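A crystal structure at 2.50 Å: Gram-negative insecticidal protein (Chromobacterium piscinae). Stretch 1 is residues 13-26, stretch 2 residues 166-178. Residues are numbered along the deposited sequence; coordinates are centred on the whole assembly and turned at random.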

# COMPACT_ATOMS: atom_id res chain seq x y z
N LEU A 13 12.93 -16.14 -9.40
CA LEU A 13 11.97 -17.18 -9.74
C LEU A 13 11.73 -17.99 -8.48
O LEU A 13 12.67 -18.51 -7.92
CB LEU A 13 12.51 -18.12 -10.81
CG LEU A 13 11.57 -19.27 -11.24
CD1 LEU A 13 10.42 -18.77 -12.14
CD2 LEU A 13 12.40 -20.37 -11.90
N PRO A 14 10.47 -18.07 -8.03
CA PRO A 14 10.21 -18.87 -6.85
C PRO A 14 10.64 -20.34 -7.03
O PRO A 14 10.48 -20.93 -8.11
CB PRO A 14 8.69 -18.76 -6.69
CG PRO A 14 8.34 -17.45 -7.27
CD PRO A 14 9.27 -17.29 -8.45
N GLY A 15 11.24 -20.87 -5.97
CA GLY A 15 11.82 -22.20 -5.98
C GLY A 15 13.33 -22.20 -6.10
O GLY A 15 13.98 -23.14 -5.62
N VAL A 16 13.90 -21.18 -6.72
CA VAL A 16 15.32 -21.19 -7.00
C VAL A 16 16.16 -21.41 -5.76
O VAL A 16 17.19 -22.08 -5.84
CB VAL A 16 15.78 -19.91 -7.71
CG1 VAL A 16 17.30 -19.86 -7.81
CG2 VAL A 16 15.27 -19.88 -9.14
N THR A 17 15.74 -20.87 -4.62
CA THR A 17 16.51 -20.96 -3.37
C THR A 17 16.49 -22.36 -2.81
O THR A 17 17.30 -22.67 -1.95
CB THR A 17 15.98 -20.04 -2.27
OG1 THR A 17 14.61 -20.38 -1.99
CG2 THR A 17 16.08 -18.56 -2.68
N SER A 18 15.54 -23.18 -3.25
CA SER A 18 15.49 -24.57 -2.82
C SER A 18 16.41 -25.49 -3.60
O SER A 18 16.71 -26.56 -3.13
CB SER A 18 14.07 -25.09 -2.93
OG SER A 18 13.22 -24.30 -2.14
N MET A 19 16.83 -25.06 -4.78
CA MET A 19 17.57 -25.93 -5.67
C MET A 19 19.00 -26.15 -5.18
O MET A 19 19.68 -25.22 -4.71
CB MET A 19 17.56 -25.39 -7.08
CG MET A 19 16.16 -25.27 -7.68
SD MET A 19 15.09 -26.71 -7.45
CE MET A 19 15.88 -27.88 -8.58
N GLY A 20 19.43 -27.40 -5.22
CA GLY A 20 20.77 -27.72 -4.82
C GLY A 20 21.01 -27.64 -3.33
O GLY A 20 22.15 -27.58 -2.89
N MET A 21 19.94 -27.63 -2.55
CA MET A 21 20.05 -27.60 -1.10
C MET A 21 20.04 -29.04 -0.66
O MET A 21 19.33 -29.86 -1.25
CB MET A 21 18.83 -26.96 -0.45
CG MET A 21 18.71 -25.46 -0.46
SD MET A 21 20.16 -24.54 0.13
CE MET A 21 20.78 -24.10 -1.48
N GLY A 22 20.78 -29.31 0.42
CA GLY A 22 20.58 -30.54 1.17
C GLY A 22 19.15 -30.71 1.65
O GLY A 22 18.45 -29.72 1.90
N TYR A 23 18.70 -31.96 1.75
CA TYR A 23 17.35 -32.26 2.19
C TYR A 23 17.35 -33.29 3.28
O TYR A 23 18.08 -34.28 3.19
CB TYR A 23 16.51 -32.75 1.05
CG TYR A 23 15.05 -32.64 1.32
CD1 TYR A 23 14.38 -31.47 1.05
CD2 TYR A 23 14.32 -33.70 1.84
CE1 TYR A 23 13.03 -31.35 1.28
CE2 TYR A 23 12.96 -33.58 2.07
CZ TYR A 23 12.32 -32.40 1.79
OH TYR A 23 10.96 -32.24 1.99
N ASP A 24 16.52 -33.05 4.29
CA ASP A 24 16.30 -34.03 5.32
C ASP A 24 15.31 -35.06 4.80
O ASP A 24 14.10 -34.88 4.86
CB ASP A 24 15.78 -33.37 6.59
CG ASP A 24 15.56 -34.37 7.71
OD1 ASP A 24 15.78 -35.59 7.51
OD2 ASP A 24 15.15 -33.91 8.81
N VAL A 25 15.84 -36.18 4.33
CA VAL A 25 15.02 -37.25 3.76
C VAL A 25 14.12 -37.92 4.79
O VAL A 25 13.19 -38.64 4.42
CB VAL A 25 15.85 -38.30 3.03
CG1 VAL A 25 16.61 -37.66 1.87
CG2 VAL A 25 16.81 -39.03 3.97
N ASN A 26 14.40 -37.67 6.06
CA ASN A 26 13.55 -38.13 7.17
C ASN A 26 12.59 -37.06 7.66
O ASN A 26 11.94 -37.28 8.67
CB ASN A 26 14.42 -38.67 8.32
CG ASN A 26 15.19 -39.91 7.92
OD1 ASN A 26 14.65 -40.77 7.25
ND2 ASN A 26 16.46 -39.99 8.29
N ARG A 166 26.08 -32.41 8.37
CA ARG A 166 26.39 -31.06 7.87
C ARG A 166 25.61 -30.68 6.60
O ARG A 166 25.11 -29.57 6.50
CB ARG A 166 27.87 -30.92 7.56
CG ARG A 166 28.80 -30.79 8.75
CD ARG A 166 30.25 -30.83 8.30
NE ARG A 166 30.97 -29.54 8.45
CZ ARG A 166 32.06 -29.32 9.19
NH1 ARG A 166 32.69 -30.31 9.78
NH2 ARG A 166 32.57 -28.10 9.23
N TYR A 167 25.54 -31.60 5.64
CA TYR A 167 25.07 -31.28 4.31
C TYR A 167 23.77 -31.95 3.88
O TYR A 167 23.14 -31.50 2.91
CB TYR A 167 26.18 -31.60 3.30
CG TYR A 167 27.41 -30.79 3.56
CD1 TYR A 167 27.45 -29.43 3.23
CD2 TYR A 167 28.52 -31.35 4.18
CE1 TYR A 167 28.58 -28.67 3.50
CE2 TYR A 167 29.63 -30.59 4.45
CZ TYR A 167 29.66 -29.25 4.12
OH TYR A 167 30.77 -28.51 4.38
N GLY A 168 23.37 -33.00 4.58
CA GLY A 168 22.32 -33.90 4.12
C GLY A 168 22.88 -34.96 3.19
O GLY A 168 23.80 -34.68 2.42
N PRO A 169 22.35 -36.18 3.26
CA PRO A 169 22.83 -37.22 2.35
C PRO A 169 22.32 -37.06 0.91
O PRO A 169 22.93 -37.61 -0.02
CB PRO A 169 22.28 -38.50 2.96
CG PRO A 169 21.01 -38.06 3.64
CD PRO A 169 21.25 -36.66 4.13
N TYR A 170 21.20 -36.34 0.74
CA TYR A 170 20.64 -36.09 -0.57
C TYR A 170 20.41 -34.60 -0.72
O TYR A 170 20.25 -33.90 0.26
CB TYR A 170 19.31 -36.82 -0.72
CG TYR A 170 19.45 -38.27 -1.03
CD1 TYR A 170 19.78 -39.20 -0.04
CD2 TYR A 170 19.27 -38.73 -2.31
CE1 TYR A 170 19.91 -40.54 -0.34
CE2 TYR A 170 19.41 -40.07 -2.63
CZ TYR A 170 19.72 -40.97 -1.65
OH TYR A 170 19.84 -42.28 -1.99
N TYR A 171 20.38 -34.15 -1.97
CA TYR A 171 20.10 -32.77 -2.28
C TYR A 171 18.97 -32.66 -3.30
O TYR A 171 18.65 -33.62 -4.00
CB TYR A 171 21.36 -32.06 -2.78
CG TYR A 171 21.87 -32.57 -4.10
CD1 TYR A 171 21.42 -32.02 -5.30
CD2 TYR A 171 22.79 -33.61 -4.17
CE1 TYR A 171 21.88 -32.49 -6.53
CE2 TYR A 171 23.24 -34.10 -5.38
CZ TYR A 171 22.80 -33.53 -6.56
OH TYR A 171 23.23 -34.00 -7.76
N ILE A 172 18.40 -31.47 -3.39
CA ILE A 172 17.30 -31.21 -4.31
C ILE A 172 17.87 -30.98 -5.69
O ILE A 172 18.50 -29.97 -5.95
CB ILE A 172 16.50 -29.96 -3.90
CG1 ILE A 172 15.87 -30.11 -2.50
CG2 ILE A 172 15.42 -29.65 -4.94
CD1 ILE A 172 14.81 -31.19 -2.38
N SER A 173 17.62 -31.92 -6.58
CA SER A 173 18.07 -31.83 -7.97
C SER A 173 16.99 -31.40 -8.92
O SER A 173 17.26 -30.81 -9.96
CB SER A 173 18.63 -33.17 -8.42
OG SER A 173 19.22 -33.05 -9.68
N GLU A 174 15.74 -31.73 -8.59
CA GLU A 174 14.60 -31.37 -9.40
C GLU A 174 13.41 -31.17 -8.45
O GLU A 174 13.21 -31.95 -7.52
CB GLU A 174 14.32 -32.48 -10.39
CG GLU A 174 13.40 -32.10 -11.53
CD GLU A 174 13.23 -33.30 -12.47
OE1 GLU A 174 12.56 -34.26 -12.06
OE2 GLU A 174 13.76 -33.29 -13.61
N ALA A 175 12.61 -30.14 -8.68
CA ALA A 175 11.44 -29.92 -7.83
C ALA A 175 10.30 -29.26 -8.58
O ALA A 175 10.51 -28.42 -9.47
CB ALA A 175 11.82 -29.06 -6.65
N ALA A 176 9.09 -29.64 -8.18
CA ALA A 176 7.90 -28.97 -8.61
C ALA A 176 7.70 -27.75 -7.74
O ALA A 176 7.83 -27.81 -6.53
CB ALA A 176 6.72 -29.91 -8.49
N VAL A 177 7.36 -26.64 -8.39
CA VAL A 177 7.09 -25.41 -7.69
C VAL A 177 5.64 -24.99 -7.89
O VAL A 177 5.11 -25.01 -8.99
CB VAL A 177 8.04 -24.31 -8.18
CG1 VAL A 177 7.75 -23.02 -7.47
CG2 VAL A 177 9.50 -24.70 -7.95
N GLY A 178 5.00 -24.61 -6.80
CA GLY A 178 3.63 -24.12 -6.77
C GLY A 178 3.04 -24.24 -5.38
O GLY A 178 3.65 -23.81 -4.41

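Residues 13-26 run against residues 166-178 of the same chain, at least 144 positions apart in sequence wherever they touch, and together the two stretches bury 668 Å². The backbone link is a short antiparallel pairing of the weakly bonded strand near Met21 to Tyr23 with strand Tyr170 to Ile172. Three hydrogen bonds hold it: Gly20 N to Ile172 O (2.8 Å), Ile172 N to Met21 O (2.8 Å) and Tyr23 N to Tyr170 O (2.9 Å). Between them Gly22 faces Tyr171 as a non-hydrogen-bonded pair, with Gly22 CA 4.1 Å from Tyr171 CA.

Ile172 covers the most surface. Its backbone is bonded through both N and O, and its CA-to-CB bond points toward the first stretch, so the side chain lies among apolar neighbours from that stretch. Its CD1 comes within 3.5 Å of Tyr23 CD1, approaching the ring obliquely, while its CG2 lies 3.9 Å from Met19 SD. Ser18 O sits 3.5 Å from Ile172 CB, bringing the turn from Ser18 to Met21 close against the same residue. In this type II turn Gly20 takes a positive phi, which favours glycine, and its N is free to bond Ile172 O.

Met19 comes next, well behind Ile172 in covered area. Its CA-to-CB bond points sideways, but three m rotamers fold its end nearer the second stretch. There the flexible thioether follows the chain past Ile172: Met19 CE is 3.5 Å from Ser173 O and Met19 SD is 4.1 Å from Ala175 CB, contacts of packing rather than hydrogen bonding.

Tyr23 contributes almost the same area as Met19 by combining its backbone bond to Tyr170 with its ring contact to Ile172; its hydroxyl is hydrogen-bonded to a residue just outside the stretches. Just beyond it, Val25 points toward the second stretch and places CG1 3.8 Å from Tyr170 CB, extending the apolar contact.

Gly22 allows a tight approach to the end of the helix. Its CA makes CA-H...O contacts with Tyr167 O at 3.2 Å and with Tyr170 O at 3.5 Å; a CB here would fall 1.9 Å from Tyr167 O, a clash. Opposing backbones can therefore close in where no side chain intervenes.

At the other end, a type II turn from Leu13 to Val16 meets Val177, which points toward it. Pro14 O lies 3.5 Å from Val177 CG1, and Gly15 CA lies 3.9 Å from Val177 CG2. A CB on Gly15 would come within 2.5 Å of Val177 CG2, so the bare glycine leaves room for the valine.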